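ABC transporter, solute-binding protein (PDB 6LKJ) binds a sugar 6-phosphate between its two lobes and probably delivers such a ligand, as an extracellular lipoprotein, to an ABC importer in the membrane. Local coordinates at residues V2-S7 with E30-S35; V92-L97 with L213-I218; S187-A192 with D251-R256. All blocks are in the same frame, centred on the assembly; numbering follows the deposited sequence.

How the contacts relate
All three contacts reach the mixed sheet of this solute-binding protein, and each comes up to the bound hexose phosphate from a different quarter. Contact 1 brings Ser35 toward the phosphate, contact 2 supplies Asn214 and Asp216 to the sugar hydroxyls, and contact 3 lays the Tyr188 ring against the sugar. Contacts 2 and 3 lie 11 Å apart between centres and touch: Leu97 N is 3.0 Å from Lys253 O, a probable hydrogen bond, and Ile255 packs on Ser94. Contact 1 stands apart, its centre 17 Å from that of contact 2 and 20 Å from that of contact 3, with nearest atoms about 7 and 8 Å away.

Contact 1 of 3, residues V2-S7 with E30-S35. With BGP (6-O-phosphono-beta-D-galactopyranose), chain B.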
loop_
_atom_site.group_PDB
_atom_site.type_symbol
_atom_site.label_atom_id
_atom_site.label_comp_id
_atom_site.label_asym_id
_atom_site.label_seq_id
_atom_site.Cartn_x
_atom_site.Cartn_y
_atom_site.Cartn_z
ATOM N N VAL A 2 2.860 26.286 4.691
ATOM C CA VAL A 2 3.216 24.874 4.614
ATOM C C VAL A 2 1.987 24.054 4.242
ATOM O O VAL A 2 0.915 24.218 4.838
ATOM C CB VAL A 2 3.820 24.382 5.941
ATOM C CG1 VAL A 2 3.815 22.861 6.001
ATOM C CG2 VAL A 2 5.233 24.925 6.115
ATOM N N LEU A 3 2.148 23.170 3.259
ATOM C CA LEU A 3 1.148 22.169 2.909
ATOM C C LEU A 3 1.563 20.845 3.542
ATOM O O LEU A 3 2.662 20.349 3.278
ATOM C CB LEU A 3 1.025 22.035 1.390
ATOM C CG LEU A 3 -0.216 21.385 0.769
ATOM C CD1 LEU A 3 -0.322 21.775 -0.696
ATOM C CD2 LEU A 3 -0.192 19.867 0.903
ATOM N N THR A 4 0.686 20.275 4.363
ATOM C CA THR A 4 0.998 19.071 5.125
ATOM C C THR A 4 0.311 17.858 4.507
ATOM O O THR A 4 -0.885 17.904 4.200
ATOM C CB THR A 4 0.578 19.232 6.589
ATOM O OG1 THR A 4 1.404 20.222 7.212
ATOM C CG2 THR A 4 0.724 17.917 7.339
ATOM N N VAL A 5 1.068 16.776 4.335
ATOM C CA VAL A 5 0.580 15.551 3.713
ATOM C C VAL A 5 0.714 14.406 4.710
ATOM O O VAL A 5 1.799 14.176 5.254
ATOM C CB VAL A 5 1.350 15.231 2.417
ATOM C CG1 VAL A 5 0.910 13.888 1.849
ATOM C CG2 VAL A 5 1.158 16.340 1.389
ATOM N N TYR A 6 -0.388 13.694 4.949
ATOM C CA TYR A 6 -0.349 12.421 5.659
ATOM C C TYR A 6 -0.064 11.311 4.658
ATOM O O TYR A 6 -0.724 11.225 3.617
ATOM C CB TYR A 6 -1.671 12.123 6.370
ATOM C CG TYR A 6 -2.224 13.207 7.266
ATOM C CD1 TYR A 6 -2.997 14.238 6.746
ATOM C CD2 TYR A 6 -2.018 13.171 8.638
ATOM C CE1 TYR A 6 -3.521 15.221 7.566
ATOM C CE2 TYR A 6 -2.540 14.149 9.467
ATOM C CZ TYR A 6 -3.291 15.171 8.925
ATOM O OH TYR A 6 -3.813 16.147 9.741
ATOM N N SER A 7 0.902 10.447 4.976
ATOM C CA SER A 7 1.182 9.362 4.049
ATOM C C SER A 7 1.774 8.142 4.741
ATOM O O SER A 7 2.792 8.271 5.439
ATOM C CB SER A 7 2.127 9.825 2.941
ATOM O OG SER A 7 2.368 8.775 2.020
ATOM N N GLU A 30 5.462 19.298 4.121
ATOM C CA GLU A 30 5.874 18.453 5.231
ATOM C C GLU A 30 5.023 17.189 5.239
ATOM O O GLU A 30 3.844 17.215 4.877
ATOM C CB GLU A 30 5.749 19.195 6.566
ATOM C CG GLU A 30 6.517 20.511 6.609
ATOM C CD GLU A 30 6.540 21.135 7.992
ATOM O OE1 GLU A 30 5.648 20.819 8.806
ATOM O OE2 GLU A 30 7.452 21.945 8.264
ATOM N N ILE A 31 5.632 16.078 5.646
ATOM C CA ILE A 31 4.997 14.768 5.593
ATOM C C ILE A 31 4.847 14.234 7.010
ATOM O O ILE A 31 5.795 14.282 7.801
ATOM C CB ILE A 31 5.799 13.781 4.724
ATOM C CG1 ILE A 31 6.183 14.429 3.392
ATOM C CG2 ILE A 31 5.003 12.508 4.490
ATOM C CD1 ILE A 31 7.169 13.614 2.580
ATOM N N LYS A 32 3.658 13.724 7.325
ATOM C CA LYS A 32 3.396 13.015 8.574
ATOM C C LYS A 32 3.297 11.528 8.249
ATOM O O LYS A 32 2.369 11.100 7.557
ATOM C CB LYS A 32 2.117 13.523 9.239
ATOM C CG LYS A 32 2.214 14.948 9.760
ATOM C CD LYS A 32 1.017 15.309 10.629
ATOM C CE LYS A 32 0.998 14.494 11.914
ATOM N NZ LYS A 32 0.630 15.324 13.096
ATOM N N HIS A 33 4.256 10.751 8.742
ATOM C CA HIS A 33 4.362 9.332 8.435
ATOM C C HIS A 33 3.707 8.484 9.521
ATOM O O HIS A 33 3.532 8.914 10.664
ATOM C CB HIS A 33 5.829 8.922 8.278
ATOM C CG HIS A 33 6.486 9.476 7.051
ATOM N ND1 HIS A 33 6.231 8.992 5.787
ATOM C CD2 HIS A 33 7.395 10.468 6.899
ATOM C CE1 HIS A 33 6.953 9.662 4.906
ATOM N NE2 HIS A 33 7.667 10.564 5.556
ATOM N N GLY A 34 3.359 7.260 9.149
ATOM C CA GLY A 34 2.788 6.315 10.089
ATOM C C GLY A 34 2.003 5.245 9.370
ATOM O O GLY A 34 1.816 5.284 8.155
ATOM N N SER A 35 1.554 4.264 10.150
ATOM C CA SER A 35 0.654 3.251 9.616
ATOM C C SER A 35 -0.638 3.906 9.142
ATOM O O SER A 35 -1.060 4.941 9.665
ATOM C CB SER A 35 0.356 2.184 10.672
ATOM O OG SER A 35 1.551 1.597 11.161
HETATM C C1 BGP B . 0.857 -0.762 1.009
HETATM C C2 BGP B . 0.016 0.301 0.322
HETATM C C3 BGP B . 0.700 1.622 0.354
HETATM C C4 BGP B . 1.056 2.025 1.758
HETATM C C5 BGP B . 1.893 0.944 2.440
HETATM C C6 BGP B . 2.193 1.331 3.852
HETATM O O1 BGP B . 0.191 -1.935 1.031
HETATM O O2 BGP B . -0.218 -0.086 -1.053
HETATM O O3 BGP B . -0.169 2.628 -0.205
HETATM O O4 BGP B . -0.166 2.214 2.488
HETATM O O5 BGP B . 1.196 -0.352 2.422
HETATM O O6 BGP B . 1.020 1.397 4.579
HETATM P P BGP B . 0.895 0.517 5.965
HETATM O O1P BGP B . 0.903 -0.954 5.643
HETATM O O2P BGP B . -0.403 0.877 6.650
HETATM O O3P BGP B . 2.047 0.843 6.877
#
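Glu30 passes its chain across Val2 at about a right angle, so that Glu30 CG rests 3.6 Å from Val2 CG1. With its CG anti to the carbonyl carbon (chi1 -56°) and the chain extended beyond, Glu30 carries its carboxylate along the same methyl. On the same face of the sheet, Lys32 lies alongside Tyr6 and points the same way; its CD comes within 3.9 Å of Tyr6 CE2, approaching the ring obliquely. Tyr6 OH itself is held by Gly52 and Glu46. Thr4 CG2 meets Lys32 CG at 4.1 Å. These pairs sit on the parallel strands of a beta-alpha-beta unit, 2-7 and 28-33, whose connecting helix 11-25 packs on the other face, where Ile31 and Ser7 meet Ile14. The strands are stitched by four backbone bonds: Leu3 O receives Glu30 N, Glu30 O receives Val5 N at 2.9 Å, Val5 O receives Lys32 N at 2.8 Å, and Lys32 O receives Ser7 N. On the helix-covered face, Ile31 CG2 sits 3.4 Å above one face of the His33 ring, offset toward its rim. Farther along the chain, Gly34 leads to Ser35, whose CA lies 3.9 Å from O3P of the bound sugar phosphate and whose OG bonds Lys169.

Contact 2 of 3, residues V92-L97 with L213-I218. With BGP (6-O-phosphono-beta-D-galactopyranose), chain B.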
loop_
_atom_site.group_PDB
_atom_site.type_symbol
_atom_site.label_atom_id
_atom_site.label_comp_id
_atom_site.label_asym_id
_atom_site.label_seq_id
_atom_site.Cartn_x
_atom_site.Cartn_y
_atom_site.Cartn_z
ATOM N N VAL A 92 -12.053 9.945 -2.717
ATOM C CA VAL A 92 -10.765 9.348 -3.046
ATOM C C VAL A 92 -10.532 9.436 -4.548
ATOM O O VAL A 92 -11.433 9.136 -5.342
ATOM C CB VAL A 92 -10.692 7.884 -2.571
ATOM C CG1 VAL A 92 -9.363 7.250 -2.969
ATOM C CG2 VAL A 92 -10.898 7.804 -1.064
ATOM N N THR A 93 -9.328 9.853 -4.931
ATOM C CA THR A 93 -8.824 9.711 -6.290
ATOM C C THR A 93 -7.790 8.595 -6.299
ATOM O O THR A 93 -6.868 8.597 -5.477
ATOM C CB THR A 93 -8.188 11.011 -6.796
ATOM O OG1 THR A 93 -9.134 12.082 -6.713
ATOM C CG2 THR A 93 -7.730 10.855 -8.242
ATOM N N SER A 94 -7.950 7.641 -7.211
ATOM C CA SER A 94 -6.965 6.575 -7.336
ATOM C C SER A 94 -5.621 7.148 -7.772
ATOM O O SER A 94 -5.557 8.080 -8.579
ATOM C CB SER A 94 -7.449 5.520 -8.329
ATOM O OG SER A 94 -8.601 4.856 -7.836
ATOM N N PHE A 95 -4.540 6.586 -7.230
ATOM C CA PHE A 95 -3.216 7.177 -7.393
ATOM C C PHE A 95 -2.204 6.193 -7.971
ATOM O O PHE A 95 -1.549 6.490 -8.975
ATOM C CB PHE A 95 -2.722 7.713 -6.047
ATOM C CG PHE A 95 -1.272 8.112 -6.039
ATOM C CD1 PHE A 95 -0.778 9.011 -6.972
ATOM C CD2 PHE A 95 -0.407 7.600 -5.086
ATOM C CE1 PHE A 95 0.554 9.383 -6.959
ATOM C CE2 PHE A 95 0.926 7.968 -5.067
ATOM C CZ PHE A 95 1.407 8.860 -6.006
ATOM N N LEU A 96 -2.055 5.031 -7.340
ATOM C CA LEU A 96 -1.102 4.025 -7.783
ATOM C C LEU A 96 -1.697 2.642 -7.573
ATOM O O LEU A 96 -2.603 2.449 -6.757
ATOM C CB LEU A 96 0.235 4.122 -7.030
ATOM C CG LEU A 96 1.237 5.216 -7.400
ATOM C CD1 LEU A 96 2.472 5.111 -6.516
ATOM C CD2 LEU A 96 1.623 5.136 -8.869
ATOM N N LEU A 97 -1.172 1.679 -8.321
ATOM C CA LEU A 97 -1.484 0.269 -8.127
ATOM C C LEU A 97 -0.302 -0.384 -7.423
ATOM O O LEU A 97 0.830 -0.315 -7.912
ATOM C CB LEU A 97 -1.774 -0.420 -9.460
ATOM C CG LEU A 97 -2.869 0.229 -10.308
ATOM C CD1 LEU A 97 -2.934 -0.415 -11.683
ATOM C CD2 LEU A 97 -4.216 0.140 -9.603
ATOM N N LEU A 213 -4.223 -6.800 -5.061
ATOM C CA LEU A 213 -3.742 -5.578 -5.692
ATOM C C LEU A 213 -4.349 -4.379 -4.976
ATOM O O LEU A 213 -5.571 -4.196 -4.990
ATOM C CB LEU A 213 -4.096 -5.548 -7.180
ATOM C CG LEU A 213 -3.621 -4.301 -7.930
ATOM C CD1 LEU A 213 -2.103 -4.209 -7.918
ATOM C CD2 LEU A 213 -4.150 -4.287 -9.358
ATOM N N ASN A 214 -3.496 -3.570 -4.352
ATOM C CA ASN A 214 -3.949 -2.360 -3.683
ATOM C C ASN A 214 -4.146 -1.244 -4.699
ATOM O O ASN A 214 -3.273 -0.997 -5.537
ATOM C CB ASN A 214 -2.941 -1.912 -2.624
ATOM C CG ASN A 214 -2.762 -2.922 -1.514
ATOM O OD1 ASN A 214 -3.521 -3.885 -1.401
ATOM N ND2 ASN A 214 -1.755 -2.699 -0.678
ATOM N N VAL A 215 -5.286 -0.571 -4.622
ATOM C CA VAL A 215 -5.517 0.668 -5.354
ATOM C C VAL A 215 -5.295 1.799 -4.358
ATOM O O VAL A 215 -6.194 2.153 -3.589
ATOM C CB VAL A 215 -6.914 0.719 -5.978
ATOM C CG1 VAL A 215 -7.075 1.990 -6.804
ATOM C CG2 VAL A 215 -7.155 -0.510 -6.840
ATOM N N ASP A 216 -4.085 2.353 -4.354
ATOM C CA ASP A 216 -3.767 3.458 -3.463
ATOM C C ASP A 216 -4.498 4.722 -3.902
ATOM O O ASP A 216 -4.693 4.971 -5.094
ATOM C CB ASP A 216 -2.259 3.704 -3.440
ATOM C CG ASP A 216 -1.481 2.521 -2.892
ATOM O OD1 ASP A 216 -2.105 1.502 -2.519
ATOM O OD2 ASP A 216 -0.236 2.613 -2.831
ATOM N N GLY A 217 -4.903 5.532 -2.920
ATOM C CA GLY A 217 -5.743 6.679 -3.181
ATOM C C GLY A 217 -5.161 7.962 -2.612
ATOM O O GLY A 217 -4.207 7.952 -1.829
ATOM N N ILE A 218 -5.758 9.074 -3.040
ATOM C CA ILE A 218 -5.443 10.411 -2.548
ATOM C C ILE A 218 -6.749 11.086 -2.154
ATOM O O ILE A 218 -7.750 10.976 -2.870
ATOM C CB ILE A 218 -4.694 11.257 -3.603
ATOM C CG1 ILE A 218 -3.407 10.563 -4.044
ATOM C CG2 ILE A 218 -4.377 12.643 -3.061
ATOM C CD1 ILE A 218 -2.650 11.323 -5.113
HETATM C C1 BGP B . 0.857 -0.762 1.009
HETATM C C2 BGP B . 0.016 0.301 0.322
HETATM C C3 BGP B . 0.700 1.622 0.354
HETATM C C4 BGP B . 1.056 2.025 1.758
HETATM C C5 BGP B . 1.893 0.944 2.440
HETATM C C6 BGP B . 2.193 1.331 3.852
HETATM O O1 BGP B . 0.191 -1.935 1.031
HETATM O O2 BGP B . -0.218 -0.086 -1.053
HETATM O O3 BGP B . -0.169 2.628 -0.205
HETATM O O4 BGP B . -0.166 2.214 2.488
HETATM O O5 BGP B . 1.196 -0.352 2.422
HETATM O O6 BGP B . 1.020 1.397 4.579
HETATM P P BGP B . 0.895 0.517 5.965
HETATM O O1P BGP B . 0.903 -0.954 5.643
HETATM O O2P BGP B . -0.403 0.877 6.650
HETATM O O3P BGP B . 2.047 0.843 6.877
HETATM O O HOH W 1 -9.284 13.081 -4.240
#
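Asp216 pairs with two residues at once, Phe95 and Leu96, a classic beta bulge in the antiparallel pairing of strands 93-105 and 213-221. Asp216 O takes Phe95 N at 2.7 Å and, weakly, Leu96 N, while Asp216 N returns a bond to Leu96 O. The tight part of the contact lies beside the bulge. Phe95 CG stands anti to its own N (chi1 169°), which brings the ring against Ile218: Ile218 CD1 is 3.5 Å from Phe95 CD1, arriving obliquely, and Ile218 CG1 reaches Phe95 CB. Met56 and Leu237 pack on both residues. Val92 CG1 packs directly on the Gly217 backbone, 3.7 Å from its CA. At this end Thr93 and Ile218 form a hydrogen-bonded pair, both bonds in the carbonyl plane, and a water joins Ile218 O to Thr93 OG1, which also bonds Asp75 N. The other end is looser, and Leu213 and Val215 there are partly exposed. Val215 CG1 still lies 3.4 Å from Ser94 OG, which Tyr85 O holds, but Val215 CG2, alongside Leu97, meets Leu97 CD2 only at 4.1 Å, and Leu213 CD1 meets Leu97 CB at a like distance. Strand 213-221 also serves the ligand site, through Asn214 and the bulge residue Asp216. Asn214 ND2 donates almost straight (171°) to O2 of the bound sugar, while Gln142 holds Asn214 OD1. The Asp216 carboxylate takes two sugar hydroxyls, one on each oxygen: O2 donates to Asp216 OD1, and O3 to Asp216 OD2 at 2.6 Å, the oxygen that Tyr9 OH also bonds.

Contact 3 of 3, residues S187-A192 with D251-R256; sequences SYEQDA and DAKSIR. With BGP (6-O-phosphono-beta-D-galactopyranose), chain B.
The one salt bridge of this contact, between buried Glu189 and partly exposed Lys253, joins the first turn of helix 189-197 to the strand that follows helix 240-250. Lys253 NZ straddles the carboxylate of Glu189: it gives a bond of 2.9 Å to Glu189 OE1 on the syn side, 15° out of the carboxylate plane, and a weak one to Glu189 OE2. The two chains meet at about a right angle. Glu189 runs extended, its CG anti to the backbone N (chi1 -165°), which carries its carboxylate out to Lys253. Lys253 stays straight until a bend at its last torsion (chi4 60°) turns the ammonium onto the carboxylate. Both charged ends have second partners, Tyr206 OH on Glu189 OE2 and the carbonyl of Glu268 on Lys253 NZ, so each end of the ion pair has further polar company, which would be expected to keep both groups charged.

Beside it the fit is slacker. Gln190, bent at chi2, brings its NE2 to 3.8 Å from Asp251 O, while the bond of that amide goes to Phe250 O, at the end of helix 240-250. Asp251, with positive phi just past that helix, turns its carboxylate to Arg193.

At the start of the other segment Tyr188, the N-cap residue of helix 189-197, lays its ring along the sugar: C1 of the ligand lies 3.6 Å above one face, offset toward the rim, and Asp191 CB occupies the opposite face. An aromatic ring laid against a sugar is a familiar feature of carbohydrate-binding sites, here in the ligand cleft of a periplasmic-binding-protein fold.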
loop_
_atom_site.group_PDB
_atom_site.type_symbol
_atom_site.label_atom_id
_atom_site.label_comp_id
_atom_site.label_asym_id
_atom_site.label_seq_id
_atom_site.Cartn_x
_atom_site.Cartn_y
_atom_site.Cartn_z
ATOM N N SER A 187 4.683 -8.290 2.717
ATOM C CA SER A 187 5.064 -6.904 2.474
ATOM C C SER A 187 4.285 -6.386 1.266
ATOM O O SER A 187 3.209 -6.887 0.913
ATOM C CB SER A 187 6.585 -6.812 2.285
ATOM O OG SER A 187 7.011 -5.466 2.171
ATOM N N TYR A 188 4.819 -5.353 0.617
ATOM C CA TYR A 188 4.253 -4.851 -0.626
ATOM C C TYR A 188 5.388 -4.513 -1.583
ATOM O O TYR A 188 6.558 -4.430 -1.196
ATOM C CB TYR A 188 3.323 -3.650 -0.393
ATOM C CG TYR A 188 3.961 -2.429 0.235
ATOM C CD1 TYR A 188 4.165 -2.353 1.607
ATOM C CD2 TYR A 188 4.320 -1.336 -0.543
ATOM C CE1 TYR A 188 4.731 -1.230 2.184
ATOM C CE2 TYR A 188 4.886 -0.209 0.025
ATOM C CZ TYR A 188 5.089 -0.161 1.387
ATOM O OH TYR A 188 5.651 0.960 1.952
ATOM N N GLU A 189 5.018 -4.313 -2.849
ATOM C CA GLU A 189 5.991 -4.344 -3.938
ATOM C C GLU A 189 7.069 -3.277 -3.772
ATOM O O GLU A 189 8.267 -3.576 -3.845
ATOM C CB GLU A 189 5.266 -4.179 -5.273
ATOM C CG GLU A 189 6.095 -4.551 -6.483
ATOM C CD GLU A 189 5.277 -4.553 -7.756
ATOM O OE1 GLU A 189 4.849 -3.462 -8.187
ATOM O OE2 GLU A 189 5.061 -5.643 -8.324
ATOM N N GLN A 190 6.662 -2.025 -3.546
ATOM C CA GLN A 190 7.628 -0.931 -3.499
ATOM C C GLN A 190 8.576 -1.073 -2.313
ATOM O O GLN A 190 9.775 -0.795 -2.430
ATOM C CB GLN A 190 6.900 0.412 -3.450
ATOM C CG GLN A 190 6.621 1.011 -4.824
ATOM C CD GLN A 190 7.853 1.067 -5.704
ATOM O OE1 GLN A 190 8.863 1.667 -5.336
ATOM N NE2 GLN A 190 7.775 0.444 -6.876
ATOM N N ASP A 191 8.059 -1.510 -1.163
ATOM C CA ASP A 191 8.908 -1.698 0.010
ATOM C C ASP A 191 9.903 -2.831 -0.213
ATOM O O ASP A 191 11.073 -2.731 0.180
ATOM C CB ASP A 191 8.032 -1.966 1.236
ATOM C CG ASP A 191 8.560 -1.302 2.495
ATOM O OD1 ASP A 191 9.328 -0.325 2.384
ATOM O OD2 ASP A 191 8.166 -1.731 3.599
ATOM N N ALA A 192 9.459 -3.912 -0.859
ATOM C CA ALA A 192 10.363 -5.004 -1.202
ATOM C C ALA A 192 11.436 -4.549 -2.182
ATOM O O ALA A 192 12.605 -4.930 -2.054
ATOM C CB ALA A 192 9.572 -6.169 -1.794
ATOM N N ASP A 251 9.780 1.678 -10.830
ATOM C CA ASP A 251 8.937 0.588 -11.324
ATOM C C ASP A 251 7.550 0.633 -10.692
ATOM O O ASP A 251 6.933 -0.405 -10.443
ATOM C CB ASP A 251 9.577 -0.785 -11.092
ATOM C CG ASP A 251 10.928 -0.919 -11.759
ATOM O OD1 ASP A 251 11.003 -0.744 -12.993
ATOM O OD2 ASP A 251 11.913 -1.204 -11.046
ATOM N N ALA A 252 7.061 1.836 -10.407
ATOM C CA ALA A 252 5.699 1.985 -9.926
ATOM C C ALA A 252 4.716 1.548 -11.008
ATOM O O ALA A 252 5.048 1.465 -12.194
ATOM C CB ALA A 252 5.428 3.432 -9.514
ATOM N N LYS A 253 3.493 1.254 -10.586
ATOM C CA LYS A 253 2.419 0.872 -11.495
ATOM C C LYS A 253 1.424 2.024 -11.547
ATOM O O LYS A 253 0.693 2.270 -10.580
ATOM C CB LYS A 253 1.762 -0.432 -11.049
ATOM C CG LYS A 253 2.665 -1.645 -11.230
ATOM C CD LYS A 253 1.979 -2.933 -10.807
ATOM C CE LYS A 253 2.721 -4.150 -11.343
ATOM N NZ LYS A 253 4.127 -4.219 -10.846
ATOM N N SER A 254 1.404 2.729 -12.673
ATOM C CA SER A 254 0.604 3.935 -12.799
ATOM C C SER A 254 -0.885 3.615 -12.835
ATOM O O SER A 254 -1.309 2.543 -13.279
ATOM C CB SER A 254 0.992 4.701 -14.062
ATOM O OG SER A 254 0.062 5.735 -14.336
ATOM N N ILE A 255 -1.683 4.575 -12.360
ATOM C CA ILE A 255 -3.138 4.484 -12.448
ATOM C C ILE A 255 -3.660 4.885 -13.819
ATOM O O ILE A 255 -4.829 4.621 -14.130
ATOM C CB ILE A 255 -3.763 5.359 -11.343
ATOM C CG1 ILE A 255 -5.256 5.064 -11.173
ATOM C CG2 ILE A 255 -3.530 6.839 -11.634
ATOM C CD1 ILE A 255 -5.561 3.625 -10.800
ATOM N N ARG A 256 -2.821 5.480 -14.662
ATOM C CA ARG A 256 -3.260 6.107 -15.901
ATOM C C ARG A 256 -3.106 5.172 -17.095
ATOM O O ARG A 256 -2.230 4.303 -17.125
ATOM C CB ARG A 256 -2.474 7.393 -16.158
ATOM C CG ARG A 256 -2.756 8.506 -15.167
ATOM C CD ARG A 256 -1.991 9.764 -15.543
ATOM N NE ARG A 256 -2.450 10.313 -16.815
ATOM C CZ ARG A 256 -3.136 11.444 -16.937
ATOM N NH1 ARG A 256 -3.447 12.156 -15.861
ATOM N NH2 ARG A 256 -3.513 11.866 -18.136
HETATM C C1 BGP B . 0.857 -0.762 1.009
HETATM C C2 BGP B . 0.016 0.301 0.322
HETATM C C3 BGP B . 0.700 1.622 0.354
HETATM C C4 BGP B . 1.056 2.025 1.758
HETATM C C5 BGP B . 1.893 0.944 2.440
HETATM C C6 BGP B . 2.193 1.331 3.852
HETATM O O1 BGP B . 0.191 -1.935 1.031
HETATM O O2 BGP B . -0.218 -0.086 -1.053
HETATM O O3 BGP B . -0.169 2.628 -0.205
HETATM O O4 BGP B . -0.166 2.214 2.488
HETATM O O5 BGP B . 1.196 -0.352 2.422
HETATM O O6 BGP B . 1.020 1.397 4.579
HETATM P P BGP B . 0.895 0.517 5.965
HETATM O O1P BGP B . 0.903 -0.954 5.643
HETATM O O2P BGP B . -0.403 0.877 6.650
HETATM O O3P BGP B . 2.047 0.843 6.877
#